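Local atomic coordinates of endoglucanase (PDB entry 2C24), a protein that binds beta-glucan chains, xyloglucan among them, through this family 30 carbohydrate-binding module of a cellulosomal enzyme that is probably a cellulase. Residues A[16-21]-A[182-187]; A[111-116]-A[124-129]. One frame throughout, in Å; residues are numbered along the deposited sequence.

Interaction 1: residues A[16-21]-A[182-187]; sequences LLDVQI and DIKITS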
# COMPACT_ATOMS: atom_id res chain seq x y z
N LEU A 16 -10.76 -17.56 -6.26
CA LEU A 16 -9.45 -17.34 -5.57
C LEU A 16 -9.62 -16.55 -4.28
O LEU A 16 -10.29 -15.51 -4.26
CB LEU A 16 -8.45 -16.65 -6.49
CG LEU A 16 -7.83 -17.42 -7.67
CD1 LEU A 16 -7.02 -16.49 -8.54
CD2 LEU A 16 -6.98 -18.60 -7.20
N LEU A 17 -9.00 -17.03 -3.21
CA LEU A 17 -9.13 -16.43 -1.88
C LEU A 17 -8.51 -15.03 -1.81
O LEU A 17 -7.48 -14.77 -2.44
CB LEU A 17 -8.53 -17.35 -0.80
CG LEU A 17 -7.15 -17.97 -1.02
CD1 LEU A 17 -6.05 -17.17 -0.32
CD2 LEU A 17 -7.14 -19.41 -0.54
N ASP A 18 -9.17 -14.15 -1.06
CA ASP A 18 -8.65 -12.80 -0.82
C ASP A 18 -7.32 -12.87 -0.07
O ASP A 18 -7.09 -13.79 0.71
CB ASP A 18 -9.66 -11.99 -0.01
CG ASP A 18 -10.89 -11.60 -0.81
OD1 ASP A 18 -11.73 -10.83 -0.28
OD2 ASP A 18 -11.02 -12.04 -1.97
N VAL A 19 -6.45 -11.90 -0.34
CA VAL A 19 -5.20 -11.77 0.41
C VAL A 19 -5.30 -10.50 1.24
O VAL A 19 -5.20 -9.39 0.72
CB VAL A 19 -3.95 -11.74 -0.51
CG1 VAL A 19 -2.66 -11.66 0.31
CG2 VAL A 19 -3.92 -12.98 -1.41
N GLN A 20 -5.54 -10.68 2.54
CA GLN A 20 -5.76 -9.55 3.44
C GLN A 20 -4.43 -8.89 3.79
O GLN A 20 -3.47 -9.55 4.18
CB GLN A 20 -6.47 -10.02 4.71
CG GLN A 20 -7.24 -8.92 5.43
CD GLN A 20 -8.46 -8.45 4.66
OE1 GLN A 20 -9.24 -9.27 4.15
NE2 GLN A 20 -8.65 -7.14 4.56
N ILE A 21 -4.39 -7.57 3.63
CA ILE A 21 -3.20 -6.79 3.96
C ILE A 21 -3.42 -6.08 5.30
O ILE A 21 -2.61 -6.22 6.22
CB ILE A 21 -2.82 -5.80 2.82
CG1 ILE A 21 -2.35 -6.59 1.59
CG2 ILE A 21 -1.73 -4.82 3.28
CD1 ILE A 21 -2.24 -5.78 0.30
N ASP A 182 -9.81 -2.07 5.22
CA ASP A 182 -9.97 -3.35 4.50
C ASP A 182 -9.08 -3.46 3.25
O ASP A 182 -9.57 -3.60 2.13
CB ASP A 182 -11.46 -3.56 4.14
CG ASP A 182 -11.78 -5.01 3.80
OD1 ASP A 182 -12.82 -5.25 3.14
OD2 ASP A 182 -11.02 -5.92 4.19
N ILE A 183 -7.76 -3.39 3.46
CA ILE A 183 -6.83 -3.51 2.34
C ILE A 183 -6.64 -4.98 2.00
O ILE A 183 -6.29 -5.79 2.87
CB ILE A 183 -5.47 -2.81 2.62
CG1 ILE A 183 -5.68 -1.39 3.16
CG2 ILE A 183 -4.62 -2.77 1.34
CD1 ILE A 183 -4.43 -0.75 3.74
N LYS A 184 -6.89 -5.32 0.74
CA LYS A 184 -6.91 -6.71 0.29
C LYS A 184 -6.58 -6.85 -1.20
O LYS A 184 -6.81 -5.92 -1.98
CB LYS A 184 -8.27 -7.36 0.61
CG LYS A 184 -9.48 -6.65 -0.01
CD LYS A 184 -10.79 -7.23 0.50
CE LYS A 184 -12.01 -6.65 -0.23
NZ LYS A 184 -12.19 -5.17 -0.03
N ILE A 185 -6.03 -8.01 -1.56
CA ILE A 185 -5.87 -8.40 -2.96
C ILE A 185 -6.95 -9.43 -3.29
O ILE A 185 -7.04 -10.47 -2.64
CB ILE A 185 -4.47 -9.05 -3.23
CG1 ILE A 185 -3.32 -8.11 -2.83
CG2 ILE A 185 -4.35 -9.51 -4.69
CD1 ILE A 185 -3.32 -6.76 -3.53
N THR A 186 -7.77 -9.11 -4.29
CA THR A 186 -8.87 -9.99 -4.69
C THR A 186 -8.73 -10.40 -6.15
O THR A 186 -8.03 -9.75 -6.92
CB THR A 186 -10.24 -9.31 -4.51
OG1 THR A 186 -10.37 -8.22 -5.43
CG2 THR A 186 -10.42 -8.78 -3.08
N SER A 187 -9.39 -11.50 -6.53
CA SER A 187 -9.53 -11.88 -7.93
C SER A 187 -10.84 -12.61 -8.16
O SER A 187 -11.08 -13.67 -7.57
CB SER A 187 -8.35 -12.73 -8.40
OG SER A 187 -8.44 -12.98 -9.79
O HOH W 1 -11.02 -13.01 -4.39
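Val-19 and Ile-185 form an antiparallel hydrogen-bonded pair. Val-19 N reaches Ile-185 O at 2.8 Å, and Ile-185 N returns a bond of the same length to Val-19 O. A third backbone bond runs from Ile-21 N to Ile-183 O (2.7 Å). On the face of Val-19 and Ile-185 the contact is apolar. Their CB atoms lie 3.9 Å apart, and CD1 of Ile-21 reaches CG1 of Ile-185 at 4.0 Å.

The face of Gln-20 and Lys-184 is polar. The Gln-20 chain bends at CB-CG (chi2 69°), which brings its amide back over the partner strand. NE2 then donates to Asp-182 OD2 (2.7 Å), almost along the C-O axis, with amide and carboxylate nearly coplanar. The bond is bent (146°), and OD2 sits somewhat off the amide plane. NE2 also bonds to Phe-22 O. The other carboxylate oxygen, OD1, receives Lys-184 NZ from above the carboxylate plane (3.2 Å, a salt bridge).

Beyond the paired residues, a water bridges the two segments near Leu-16 and Ser-187. It hydrogen-bonds to Leu-16 O and Asp-18 OD2 and accepts from Ser-187 N. The Asp-18 carboxylate also rests against CG2 of Thr-186, whose OG1 bonds to Glu-96.

The contact joins the first and last strands of the module, 19-22 and 176-186. Tyr-89 of helix 87-90 packs on Val-19 and Ile-185. Strand 94-101 flanks 176-186, and Leu-166 of strand 163-169 meets Ile-21 and Ile-183.

Interaction 2: residues A[111-116]-A[124-129]; sequences GFRDKV and EIDVTT
Phe-112 and Val-127 are the hydrogen-bonded pair of a beta hairpin whose strands, 111-114 and 126-129, run antiparallel at 177°. Each N donates to the other's O at 3.0 Å. Gly-111 with Thr-128 and Arg-113 with Asp-126 are the non-hydrogen-bonded pairs beside it. CA of Gly-111 makes a CA-H...O contact with Val-127 O (3.2 Å), and CA of Asp-126 makes a like one with Phe-112 O.

Past Arg-113 the backbone pairing changes. Asp-114 N still donates to Ile-125 O (3.1 Å). The return bond, however, goes from Ile-125 N to the side-chain OD2 of Asp-114 (2.9 Å). A chi1 of 72° sets CG between the backbone N and carbonyl carbon, which lets OD2 reach across to Ile-125 N. The N-H meets the carboxylate from above its plane. Arg-119 makes a salt bridge to the same oxygen, and Asp-159 N bonds to OD1.

Arg-113 grips Asp-126 side-on. NE meets OD2 at 2.8 Å and NH2 meets OD1 at 3.0 Å, both through syn lone pairs, with the two planes 13° apart. NH1 turns to a water that Glu-124 OE1 also holds. A second water joins OE1 to Asp-114 O.

The two-point grip fixes the rotation of both flat groups. Asp-126 probably stays ionised beside the guanidinium. The carboxylate of Asp-114 ties the end of strand 109-114 to the connecting loop through Arg-119.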
# COMPACT_ATOMS: atom_id res chain seq x y z
N GLY A 111 2.11 1.04 -4.67
CA GLY A 111 2.46 -0.12 -5.47
C GLY A 111 2.90 -1.33 -4.69
O GLY A 111 2.49 -1.53 -3.54
N PHE A 112 3.75 -2.14 -5.31
CA PHE A 112 4.19 -3.41 -4.74
C PHE A 112 5.69 -3.60 -4.86
O PHE A 112 6.34 -3.02 -5.74
CB PHE A 112 3.47 -4.59 -5.40
CG PHE A 112 1.99 -4.59 -5.21
CD1 PHE A 112 1.42 -5.17 -4.07
CD2 PHE A 112 1.15 -3.99 -6.15
CE1 PHE A 112 0.04 -5.16 -3.88
CE2 PHE A 112 -0.23 -3.98 -5.97
CZ PHE A 112 -0.78 -4.57 -4.83
N ARG A 113 6.22 -4.44 -3.98
CA ARG A 113 7.63 -4.80 -3.96
C ARG A 113 7.72 -6.32 -3.98
O ARG A 113 6.95 -7.01 -3.32
CB ARG A 113 8.30 -4.22 -2.71
CG ARG A 113 9.76 -4.67 -2.48
CD ARG A 113 10.45 -3.83 -1.42
NE ARG A 113 10.63 -2.44 -1.86
CZ ARG A 113 11.30 -1.52 -1.19
NH1 ARG A 113 11.88 -1.80 -0.03
NH2 ARG A 113 11.39 -0.29 -1.68
N ASP A 114 8.67 -6.84 -4.76
CA ASP A 114 8.94 -8.28 -4.75
C ASP A 114 10.28 -8.59 -4.09
O ASP A 114 10.95 -7.70 -3.56
CB ASP A 114 8.85 -8.87 -6.17
CG ASP A 114 10.02 -8.47 -7.07
OD1 ASP A 114 9.92 -8.73 -8.29
OD2 ASP A 114 11.03 -7.91 -6.58
N LYS A 115 10.67 -9.86 -4.11
CA LYS A 115 12.01 -10.25 -3.69
C LYS A 115 12.42 -11.50 -4.45
O LYS A 115 11.75 -12.52 -4.37
CB LYS A 115 12.08 -10.50 -2.18
CG LYS A 115 13.48 -10.77 -1.68
CD LYS A 115 13.47 -11.35 -0.28
CE LYS A 115 13.81 -10.31 0.76
NZ LYS A 115 14.08 -10.95 2.09
N VAL A 116 13.52 -11.40 -5.19
CA VAL A 116 14.07 -12.52 -5.94
C VAL A 116 15.59 -12.49 -5.75
O VAL A 116 16.27 -11.62 -6.30
CB VAL A 116 13.69 -12.46 -7.45
CG1 VAL A 116 14.14 -13.72 -8.18
CG2 VAL A 116 12.18 -12.25 -7.64
N GLU A 124 15.16 -6.64 -4.92
CA GLU A 124 13.77 -6.20 -4.73
C GLU A 124 13.44 -5.12 -5.75
O GLU A 124 14.10 -4.08 -5.81
CB GLU A 124 13.55 -5.65 -3.31
CG GLU A 124 13.98 -6.56 -2.15
CD GLU A 124 14.03 -5.81 -0.81
OE1 GLU A 124 13.41 -6.29 0.16
OE2 GLU A 124 14.68 -4.74 -0.73
N ILE A 125 12.40 -5.36 -6.55
CA ILE A 125 11.93 -4.38 -7.53
C ILE A 125 10.53 -3.89 -7.18
O ILE A 125 9.67 -4.68 -6.76
CB ILE A 125 12.00 -4.96 -8.98
CG1 ILE A 125 13.44 -4.95 -9.48
CG2 ILE A 125 11.11 -4.18 -9.96
CD1 ILE A 125 13.72 -5.92 -10.61
N ASP A 126 10.31 -2.58 -7.33
CA ASP A 126 9.01 -1.97 -7.12
C ASP A 126 8.28 -1.70 -8.43
O ASP A 126 8.89 -1.31 -9.43
CB ASP A 126 9.14 -0.65 -6.34
CG ASP A 126 9.67 -0.86 -4.93
OD1 ASP A 126 10.02 0.14 -4.27
OD2 ASP A 126 9.75 -2.01 -4.47
N VAL A 127 6.97 -1.92 -8.42
CA VAL A 127 6.09 -1.43 -9.49
C VAL A 127 5.07 -0.50 -8.86
O VAL A 127 4.34 -0.89 -7.95
CB VAL A 127 5.43 -2.57 -10.32
CG1 VAL A 127 6.45 -3.22 -11.24
CG2 VAL A 127 4.75 -3.61 -9.43
N THR A 128 5.07 0.75 -9.31
CA THR A 128 4.31 1.79 -8.63
C THR A 128 3.54 2.72 -9.56
O THR A 128 3.84 2.84 -10.75
CB THR A 128 5.23 2.66 -7.74
OG1 THR A 128 6.35 3.11 -8.50
CG2 THR A 128 5.72 1.88 -6.51
N THR A 129 2.52 3.35 -8.99
CA THR A 129 1.75 4.39 -9.64
C THR A 129 1.43 5.45 -8.60
O THR A 129 1.76 5.28 -7.42
CB THR A 129 0.43 3.82 -10.26
OG1 THR A 129 -0.27 4.86 -10.95
CG2 THR A 129 -0.47 3.21 -9.19
O HOH W 2 12.10 -4.03 1.45
O HOH W 3 11.12 -7.50 -0.79

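How the interactions relate
Both contacts are antiparallel strand pairs of one carbohydrate-binding module, but they lie in different sheets. Interaction 1 pairs strands distant in sequence, in the sheet of strands 19-22, 176-186 and 94-101. Interaction 2 is a local hairpin in the sheet where 126-130 is an outermost strand. Their centres are about 17 Å apart. They meet in the core between the sheets, where CD1 of Ile-185 packs 3.6 Å from CZ of Phe-112. Each is partly buried. In interaction 2, Arg-113 and Asp-126 lie on the face away from Phe-112 and Val-127; buried Asp-114 is the charged exception. Interaction 1 relies more on aliphatic packing plus one amide-carboxylate bond, interaction 2 on charged groups and waters.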